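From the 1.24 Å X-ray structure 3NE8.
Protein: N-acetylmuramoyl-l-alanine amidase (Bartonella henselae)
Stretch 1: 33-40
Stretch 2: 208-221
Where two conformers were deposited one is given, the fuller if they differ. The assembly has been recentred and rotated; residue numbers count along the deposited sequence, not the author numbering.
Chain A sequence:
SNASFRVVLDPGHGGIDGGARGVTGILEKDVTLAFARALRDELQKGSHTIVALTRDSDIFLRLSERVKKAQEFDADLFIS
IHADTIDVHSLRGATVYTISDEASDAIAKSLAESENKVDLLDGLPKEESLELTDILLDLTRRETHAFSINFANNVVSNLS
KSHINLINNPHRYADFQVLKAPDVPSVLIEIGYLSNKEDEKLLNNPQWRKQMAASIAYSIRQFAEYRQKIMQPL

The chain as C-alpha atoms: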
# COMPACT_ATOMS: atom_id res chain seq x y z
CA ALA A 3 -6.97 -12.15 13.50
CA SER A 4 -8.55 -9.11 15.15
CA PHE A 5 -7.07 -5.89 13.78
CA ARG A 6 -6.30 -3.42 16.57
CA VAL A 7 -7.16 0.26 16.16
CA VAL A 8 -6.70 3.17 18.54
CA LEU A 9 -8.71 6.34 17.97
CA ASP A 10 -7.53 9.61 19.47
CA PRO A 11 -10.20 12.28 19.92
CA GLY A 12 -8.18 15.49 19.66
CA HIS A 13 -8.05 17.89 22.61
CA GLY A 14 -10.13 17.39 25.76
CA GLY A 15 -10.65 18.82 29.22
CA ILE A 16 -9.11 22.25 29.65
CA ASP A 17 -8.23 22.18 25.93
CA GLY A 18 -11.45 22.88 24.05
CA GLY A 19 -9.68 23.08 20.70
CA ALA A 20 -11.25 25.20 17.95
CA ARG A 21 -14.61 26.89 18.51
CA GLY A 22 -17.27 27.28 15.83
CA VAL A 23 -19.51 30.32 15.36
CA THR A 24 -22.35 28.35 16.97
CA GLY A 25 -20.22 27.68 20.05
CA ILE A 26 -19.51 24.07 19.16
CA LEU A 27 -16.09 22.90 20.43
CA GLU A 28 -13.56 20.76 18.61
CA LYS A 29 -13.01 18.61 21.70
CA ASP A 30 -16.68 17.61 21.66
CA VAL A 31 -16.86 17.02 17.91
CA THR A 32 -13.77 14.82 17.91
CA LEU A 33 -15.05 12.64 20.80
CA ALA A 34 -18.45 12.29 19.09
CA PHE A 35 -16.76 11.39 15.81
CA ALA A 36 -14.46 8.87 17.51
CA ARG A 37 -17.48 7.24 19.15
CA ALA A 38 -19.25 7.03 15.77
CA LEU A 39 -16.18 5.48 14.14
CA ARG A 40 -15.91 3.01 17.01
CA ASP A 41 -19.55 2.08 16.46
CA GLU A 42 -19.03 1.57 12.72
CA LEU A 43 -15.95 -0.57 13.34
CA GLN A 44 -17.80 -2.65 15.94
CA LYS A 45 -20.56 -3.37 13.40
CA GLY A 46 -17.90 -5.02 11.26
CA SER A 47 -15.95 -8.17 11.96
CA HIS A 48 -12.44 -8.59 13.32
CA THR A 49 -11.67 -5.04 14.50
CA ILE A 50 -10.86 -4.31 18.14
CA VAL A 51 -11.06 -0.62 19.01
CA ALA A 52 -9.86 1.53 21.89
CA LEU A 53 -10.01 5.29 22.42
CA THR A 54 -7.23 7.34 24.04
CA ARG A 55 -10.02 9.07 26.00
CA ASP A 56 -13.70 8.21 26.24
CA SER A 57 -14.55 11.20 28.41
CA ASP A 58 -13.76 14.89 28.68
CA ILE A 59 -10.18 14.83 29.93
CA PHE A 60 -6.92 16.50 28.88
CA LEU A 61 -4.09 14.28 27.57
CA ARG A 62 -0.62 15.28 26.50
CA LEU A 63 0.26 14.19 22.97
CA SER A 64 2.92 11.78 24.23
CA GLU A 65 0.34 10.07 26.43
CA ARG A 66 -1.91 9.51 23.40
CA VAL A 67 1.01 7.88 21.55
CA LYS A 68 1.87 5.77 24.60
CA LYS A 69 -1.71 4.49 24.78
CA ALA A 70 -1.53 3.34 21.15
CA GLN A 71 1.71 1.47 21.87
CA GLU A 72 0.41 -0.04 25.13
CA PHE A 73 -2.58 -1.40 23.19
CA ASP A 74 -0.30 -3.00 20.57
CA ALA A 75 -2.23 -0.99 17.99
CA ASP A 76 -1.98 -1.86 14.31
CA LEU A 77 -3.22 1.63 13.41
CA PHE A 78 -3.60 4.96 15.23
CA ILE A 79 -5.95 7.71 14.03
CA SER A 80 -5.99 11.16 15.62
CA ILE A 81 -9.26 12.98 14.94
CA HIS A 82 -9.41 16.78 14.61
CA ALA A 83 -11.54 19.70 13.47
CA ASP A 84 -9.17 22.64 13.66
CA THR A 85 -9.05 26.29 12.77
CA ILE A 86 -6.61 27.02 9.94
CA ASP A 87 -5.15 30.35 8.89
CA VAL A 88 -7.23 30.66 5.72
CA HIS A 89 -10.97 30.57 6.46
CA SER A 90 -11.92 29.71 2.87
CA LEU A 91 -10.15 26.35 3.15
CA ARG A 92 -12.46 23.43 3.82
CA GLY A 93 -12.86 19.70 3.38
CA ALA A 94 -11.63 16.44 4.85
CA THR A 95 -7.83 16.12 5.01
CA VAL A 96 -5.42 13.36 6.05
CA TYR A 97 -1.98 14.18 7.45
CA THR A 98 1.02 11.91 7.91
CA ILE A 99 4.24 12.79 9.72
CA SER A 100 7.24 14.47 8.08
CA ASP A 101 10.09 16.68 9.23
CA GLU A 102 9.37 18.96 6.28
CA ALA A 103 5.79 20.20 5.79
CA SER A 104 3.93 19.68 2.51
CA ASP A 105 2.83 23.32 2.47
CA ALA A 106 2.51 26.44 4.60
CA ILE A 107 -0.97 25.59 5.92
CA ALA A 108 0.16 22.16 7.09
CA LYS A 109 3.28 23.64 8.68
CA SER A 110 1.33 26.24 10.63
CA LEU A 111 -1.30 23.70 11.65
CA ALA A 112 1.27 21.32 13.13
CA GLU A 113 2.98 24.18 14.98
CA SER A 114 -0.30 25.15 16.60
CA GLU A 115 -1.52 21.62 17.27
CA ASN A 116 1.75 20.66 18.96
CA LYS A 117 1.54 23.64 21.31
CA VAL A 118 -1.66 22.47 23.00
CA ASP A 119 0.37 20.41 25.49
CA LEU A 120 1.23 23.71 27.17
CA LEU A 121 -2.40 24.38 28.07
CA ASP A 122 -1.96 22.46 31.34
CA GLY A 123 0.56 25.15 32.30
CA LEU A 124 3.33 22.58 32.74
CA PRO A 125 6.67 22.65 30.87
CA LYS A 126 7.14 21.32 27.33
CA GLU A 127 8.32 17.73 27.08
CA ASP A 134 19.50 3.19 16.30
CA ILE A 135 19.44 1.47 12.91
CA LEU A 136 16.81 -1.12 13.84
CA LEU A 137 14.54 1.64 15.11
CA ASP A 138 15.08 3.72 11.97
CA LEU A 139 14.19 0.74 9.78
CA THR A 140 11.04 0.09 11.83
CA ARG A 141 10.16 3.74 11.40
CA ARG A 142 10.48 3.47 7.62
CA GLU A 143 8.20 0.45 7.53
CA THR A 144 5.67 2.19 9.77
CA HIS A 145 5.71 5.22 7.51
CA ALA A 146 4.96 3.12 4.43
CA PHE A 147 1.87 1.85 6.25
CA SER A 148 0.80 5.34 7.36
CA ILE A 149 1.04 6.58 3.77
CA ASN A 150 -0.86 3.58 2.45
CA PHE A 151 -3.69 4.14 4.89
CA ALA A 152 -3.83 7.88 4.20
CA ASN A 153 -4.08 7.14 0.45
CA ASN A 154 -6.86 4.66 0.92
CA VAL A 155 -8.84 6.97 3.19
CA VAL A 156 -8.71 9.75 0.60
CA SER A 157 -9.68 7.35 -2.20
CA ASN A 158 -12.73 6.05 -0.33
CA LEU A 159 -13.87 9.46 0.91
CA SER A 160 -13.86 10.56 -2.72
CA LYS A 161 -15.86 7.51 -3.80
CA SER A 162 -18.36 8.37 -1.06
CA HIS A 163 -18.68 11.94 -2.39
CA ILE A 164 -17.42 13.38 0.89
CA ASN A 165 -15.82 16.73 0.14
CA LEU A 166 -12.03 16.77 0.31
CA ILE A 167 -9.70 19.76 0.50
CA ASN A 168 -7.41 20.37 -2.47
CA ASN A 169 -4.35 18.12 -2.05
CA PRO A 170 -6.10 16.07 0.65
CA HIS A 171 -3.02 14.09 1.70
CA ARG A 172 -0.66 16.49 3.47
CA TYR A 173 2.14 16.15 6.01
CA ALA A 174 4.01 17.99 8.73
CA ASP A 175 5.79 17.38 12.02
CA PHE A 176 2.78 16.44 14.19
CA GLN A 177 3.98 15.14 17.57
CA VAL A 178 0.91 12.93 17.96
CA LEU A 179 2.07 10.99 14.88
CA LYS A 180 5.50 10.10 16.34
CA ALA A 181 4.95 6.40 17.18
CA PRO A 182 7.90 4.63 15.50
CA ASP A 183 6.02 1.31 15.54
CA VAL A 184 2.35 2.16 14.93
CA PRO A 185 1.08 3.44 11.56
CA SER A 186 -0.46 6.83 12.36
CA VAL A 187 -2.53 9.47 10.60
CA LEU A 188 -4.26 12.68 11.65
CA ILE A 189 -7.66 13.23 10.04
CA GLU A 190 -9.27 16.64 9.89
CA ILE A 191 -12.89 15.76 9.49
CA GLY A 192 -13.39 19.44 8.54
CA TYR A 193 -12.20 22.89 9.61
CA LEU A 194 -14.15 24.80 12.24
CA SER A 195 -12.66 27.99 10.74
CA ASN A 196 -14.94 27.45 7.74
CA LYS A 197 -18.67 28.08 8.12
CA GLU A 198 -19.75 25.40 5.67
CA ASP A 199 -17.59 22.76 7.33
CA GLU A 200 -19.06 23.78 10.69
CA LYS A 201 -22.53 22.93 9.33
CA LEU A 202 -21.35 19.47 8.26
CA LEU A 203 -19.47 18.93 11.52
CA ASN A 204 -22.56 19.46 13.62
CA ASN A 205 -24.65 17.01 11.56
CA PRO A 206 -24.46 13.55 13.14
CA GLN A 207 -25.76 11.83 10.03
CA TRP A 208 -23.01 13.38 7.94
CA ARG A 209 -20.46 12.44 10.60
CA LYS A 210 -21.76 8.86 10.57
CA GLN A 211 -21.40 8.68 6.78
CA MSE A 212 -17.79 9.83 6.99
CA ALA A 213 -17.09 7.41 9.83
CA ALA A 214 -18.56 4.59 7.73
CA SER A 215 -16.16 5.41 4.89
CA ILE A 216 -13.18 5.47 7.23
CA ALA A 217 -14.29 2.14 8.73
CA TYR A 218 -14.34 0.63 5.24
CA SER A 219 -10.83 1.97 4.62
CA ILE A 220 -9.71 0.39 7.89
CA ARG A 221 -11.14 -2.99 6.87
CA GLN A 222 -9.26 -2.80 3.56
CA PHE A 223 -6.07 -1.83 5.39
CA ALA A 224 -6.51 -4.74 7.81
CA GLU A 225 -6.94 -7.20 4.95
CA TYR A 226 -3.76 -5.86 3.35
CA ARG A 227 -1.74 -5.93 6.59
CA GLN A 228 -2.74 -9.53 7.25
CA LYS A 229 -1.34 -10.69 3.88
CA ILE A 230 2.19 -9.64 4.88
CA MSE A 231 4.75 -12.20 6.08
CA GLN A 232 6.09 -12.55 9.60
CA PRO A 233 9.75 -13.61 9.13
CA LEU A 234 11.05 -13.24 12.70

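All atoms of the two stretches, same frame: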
# COMPACT_ATOMS: atom_id res chain seq x y z
N LEU A 33 -14.60 13.77 19.97
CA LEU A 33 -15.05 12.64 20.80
C LEU A 33 -16.29 12.00 20.17
O LEU A 33 -16.37 10.77 20.08
CB LEU A 33 -15.31 13.10 22.24
CG LEU A 33 -15.76 12.02 23.23
CD1 LEU A 33 -14.73 10.91 23.35
CD2 LEU A 33 -16.02 12.65 24.59
N ALA A 34 -17.23 12.82 19.71
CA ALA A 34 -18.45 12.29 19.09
C ALA A 34 -18.09 11.52 17.83
O ALA A 34 -18.65 10.46 17.53
CB ALA A 34 -19.44 13.41 18.78
N PHE A 35 -17.17 12.07 17.04
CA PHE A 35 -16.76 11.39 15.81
C PHE A 35 -16.06 10.07 16.13
O PHE A 35 -16.31 9.05 15.48
CB PHE A 35 -15.88 12.28 14.95
CG PHE A 35 -15.62 11.69 13.59
CD1 PHE A 35 -16.50 11.93 12.55
CD2 PHE A 35 -14.55 10.84 13.38
CE1 PHE A 35 -16.29 11.37 11.30
CE2 PHE A 35 -14.34 10.26 12.13
CZ PHE A 35 -15.22 10.53 11.09
N ALA A 36 -15.16 10.08 17.11
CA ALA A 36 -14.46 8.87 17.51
C ALA A 36 -15.45 7.80 17.94
O ALA A 36 -15.28 6.62 17.60
CB ALA A 36 -13.46 9.16 18.62
N ARG A 37 -16.46 8.19 18.71
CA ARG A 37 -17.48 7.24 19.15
C ARG A 37 -18.25 6.66 17.96
O ARG A 37 -18.58 5.47 17.93
CB ARG A 37 -18.39 7.90 20.19
CG ARG A 37 -17.68 8.14 21.51
CD ARG A 37 -18.45 9.06 22.42
NE ARG A 37 -17.89 9.02 23.78
CZ ARG A 37 -18.30 9.81 24.78
NH1 ARG A 37 -19.21 10.75 24.56
NH2 ARG A 37 -17.76 9.66 25.99
N ALA A 38 -18.55 7.50 16.97
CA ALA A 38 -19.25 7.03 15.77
C ALA A 38 -18.38 6.05 14.98
O ALA A 38 -18.88 5.04 14.47
CB ALA A 38 -19.66 8.20 14.90
N LEU A 39 -17.10 6.36 14.85
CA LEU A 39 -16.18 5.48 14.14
C LEU A 39 -16.01 4.16 14.89
O LEU A 39 -15.99 3.09 14.28
CB LEU A 39 -14.86 6.21 13.88
CG LEU A 39 -13.76 5.41 13.16
CD1 LEU A 39 -14.27 4.80 11.86
CD2 LEU A 39 -12.59 6.32 12.91
N ARG A 40 -15.91 4.23 16.22
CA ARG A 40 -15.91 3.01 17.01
C ARG A 40 -17.15 2.16 16.73
O ARG A 40 -17.05 0.95 16.50
CB ARG A 40 -15.82 3.35 18.51
CG ARG A 40 -15.98 2.16 19.46
CD ARG A 40 -15.99 2.63 20.94
NE ARG A 40 -17.16 3.44 21.27
CZ ARG A 40 -17.32 4.15 22.40
NH1 ARG A 40 -16.36 4.15 23.29
NH2 ARG A 40 -18.42 4.87 22.62
N TRP A 208 -24.16 13.18 8.80
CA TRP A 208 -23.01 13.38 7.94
C TRP A 208 -21.76 12.77 8.59
O TRP A 208 -20.98 12.07 7.95
CB TRP A 208 -22.81 14.87 7.63
CG TRP A 208 -21.59 15.10 6.82
CD1 TRP A 208 -21.49 15.10 5.46
CD2 TRP A 208 -20.29 15.36 7.32
NE1 TRP A 208 -20.19 15.33 5.08
CE2 TRP A 208 -19.43 15.50 6.21
CE3 TRP A 208 -19.76 15.49 8.61
CZ2 TRP A 208 -18.07 15.76 6.35
CZ3 TRP A 208 -18.41 15.74 8.75
CH2 TRP A 208 -17.58 15.88 7.62
N ARG A 209 -21.60 13.01 9.89
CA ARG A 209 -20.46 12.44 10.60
C ARG A 209 -20.46 10.91 10.52
O ARG A 209 -19.41 10.30 10.32
CB ARG A 209 -20.41 12.91 12.07
CG ARG A 209 -20.11 14.38 12.25
CD ARG A 209 -19.67 14.74 13.68
NE ARG A 209 -20.55 14.19 14.72
CZ ARG A 209 -21.55 14.85 15.30
NH1 ARG A 209 -21.82 16.12 14.98
NH2 ARG A 209 -22.30 14.24 16.21
N LYS A 210 -21.63 10.31 10.67
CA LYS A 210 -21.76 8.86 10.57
C LYS A 210 -21.35 8.36 9.18
O LYS A 210 -20.67 7.34 9.05
CB LYS A 210 -23.20 8.43 10.88
CG LYS A 210 -23.42 6.93 10.84
CD LYS A 210 -24.87 6.60 11.17
CE LYS A 210 -25.08 5.10 11.29
NZ LYS A 210 -26.44 4.78 11.82
N GLN A 211 -21.76 9.08 8.14
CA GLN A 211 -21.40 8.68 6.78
C GLN A 211 -19.89 8.74 6.57
O GLN A 211 -19.30 7.85 5.93
CB GLN A 211 -22.13 9.55 5.76
CG GLN A 211 -23.64 9.27 5.75
CD GLN A 211 -24.44 10.29 4.98
OE1 GLN A 211 -23.90 11.22 4.39
NE2 GLN A 211 -25.76 10.13 4.99
N MSE A 212 -19.24 9.76 7.11
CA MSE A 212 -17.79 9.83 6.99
C MSE A 212 -17.13 8.73 7.80
O MSE A 212 -16.16 8.11 7.33
CB MSE A 212 -17.26 11.21 7.40
CG MSE A 212 -15.76 11.32 7.24
SE MSE A 212 -15.09 13.14 7.48
CE MSE A 212 -13.19 12.78 7.40
N ALA A 213 -17.62 8.49 9.01
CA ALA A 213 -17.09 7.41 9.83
C ALA A 213 -17.22 6.06 9.12
O ALA A 213 -16.32 5.23 9.19
CB ALA A 213 -17.78 7.40 11.19
N ALA A 214 -18.35 5.84 8.45
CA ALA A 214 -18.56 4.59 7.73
C ALA A 214 -17.51 4.40 6.64
O ALA A 214 -17.02 3.28 6.42
CB ALA A 214 -19.95 4.52 7.16
N SER A 215 -17.17 5.48 5.94
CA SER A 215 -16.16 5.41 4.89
C SER A 215 -14.80 5.09 5.49
O SER A 215 -14.05 4.24 4.98
CB SER A 215 -16.12 6.74 4.14
OG SER A 215 -15.11 6.71 3.13
N ILE A 216 -14.45 5.76 6.58
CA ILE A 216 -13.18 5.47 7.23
C ILE A 216 -13.13 4.02 7.73
O ILE A 216 -12.11 3.35 7.60
CB ILE A 216 -12.87 6.48 8.35
CG1 ILE A 216 -12.75 7.88 7.74
CG2 ILE A 216 -11.61 6.10 9.11
CD1 ILE A 216 -12.65 8.98 8.74
N ALA A 217 -14.24 3.52 8.26
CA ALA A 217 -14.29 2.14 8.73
C ALA A 217 -14.04 1.16 7.59
O ALA A 217 -13.32 0.16 7.76
CB ALA A 217 -15.62 1.84 9.41
N TYR A 218 -14.59 1.45 6.42
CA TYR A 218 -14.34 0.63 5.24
C TYR A 218 -12.86 0.67 4.87
O TYR A 218 -12.26 -0.38 4.57
CB TYR A 218 -15.21 1.13 4.07
CG TYR A 218 -15.03 0.34 2.79
CD1 TYR A 218 -15.51 -0.96 2.68
CD2 TYR A 218 -14.39 0.89 1.70
CE1 TYR A 218 -15.36 -1.69 1.51
CE2 TYR A 218 -14.23 0.18 0.51
CZ TYR A 218 -14.71 -1.11 0.43
OH TYR A 218 -14.55 -1.80 -0.75
N SER A 219 -12.26 1.85 4.90
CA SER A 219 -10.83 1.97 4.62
C SER A 219 -10.01 1.16 5.60
O SER A 219 -9.02 0.54 5.21
CB SER A 219 -10.38 3.43 4.66
OG SER A 219 -11.00 4.15 3.61
N ILE A 220 -10.40 1.18 6.87
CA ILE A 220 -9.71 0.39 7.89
C ILE A 220 -9.81 -1.10 7.61
O ILE A 220 -8.81 -1.83 7.72
CB ILE A 220 -10.22 0.73 9.31
CG1 ILE A 220 -9.81 2.16 9.67
CG2 ILE A 220 -9.70 -0.29 10.32
CD1 ILE A 220 -10.49 2.69 10.93
N ARG A 221 -10.98 -1.58 7.23
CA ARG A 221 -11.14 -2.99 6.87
C ARG A 221 -10.23 -3.38 5.71
O ARG A 221 -9.62 -4.46 5.71
CB ARG A 221 -12.60 -3.28 6.52
CG ARG A 221 -13.58 -2.98 7.66
CD ARG A 221 -13.76 -4.16 8.59
NE ARG A 221 -12.52 -4.55 9.26
CZ ARG A 221 -12.08 -5.80 9.34
NH1 ARG A 221 -12.77 -6.79 8.79
NH2 ARG A 221 -10.94 -6.06 9.97
O HOH W 1 -20.30 11.54 15.33

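Both stretches are helical throughout, as the unbroken series of i to i+4 backbone hydrogen bonds attests, from Arg-37 N to Leu-33 O (2.9 Å) in the first and from Met-212 N to Trp-208 O (3.0 Å) in the second. Their axes approach to 8.7 Å and their N-to-C directions differ by 52°, with a signed crossing angle of -52°. No direct hydrogen bond spans the interface, whose 439 Å² of buried surface, summed over both sides, is largely apolar.

Ala-34 opens the contact at its partly exposed margin. Its CB lies 3.9 Å from Arg-209 NH2, and a water links the same two residues: it accepts from Arg-209 NE at 2.7 Å and donates a weak hydrogen bond to Ala-34 O at 3.0 Å.

Phe-35 has the largest area covered by the other helix. Its CA-to-CB bond points sideways, but with chi1 in the t well the ring reaches across and sits as a knob among Arg-209, Met-212, Ala-213 and Ile-216. Met-212 CG and Ile-216 CD1 meet the ring edge, 4.0 and 3.8 Å from Phe-35 CZ. Met-212, a selenomethionine, has its SE 5.3 Å from the ring centroid, 54° off the normal, an oblique approach. Phe-35 CE1 also comes within 3.4 Å of Arg-209 O, a carbonyl already accepting from Ala-213 N (2.9 Å).

Ala-36 and Arg-37 make no contact. Ala-38 points toward the partner, its CB 4.2 Å from Ala-213 CB.

Leu-39 lies where the backbones are closest, its CA 4.8 Å from Ala-213 CA; the methyl side chain of Ala-213 accommodates this approach, with Leu-39 CB 4.1 Å from Ala-213 CB. Farther out, Leu-39 CD2 and CD1 lie 3.9 and 4.0 Å from Ile-216 CG2, and Leu-39 CD1 is also 4.1 Å from Ala-217 CB, extending the apolar contact along the second helix.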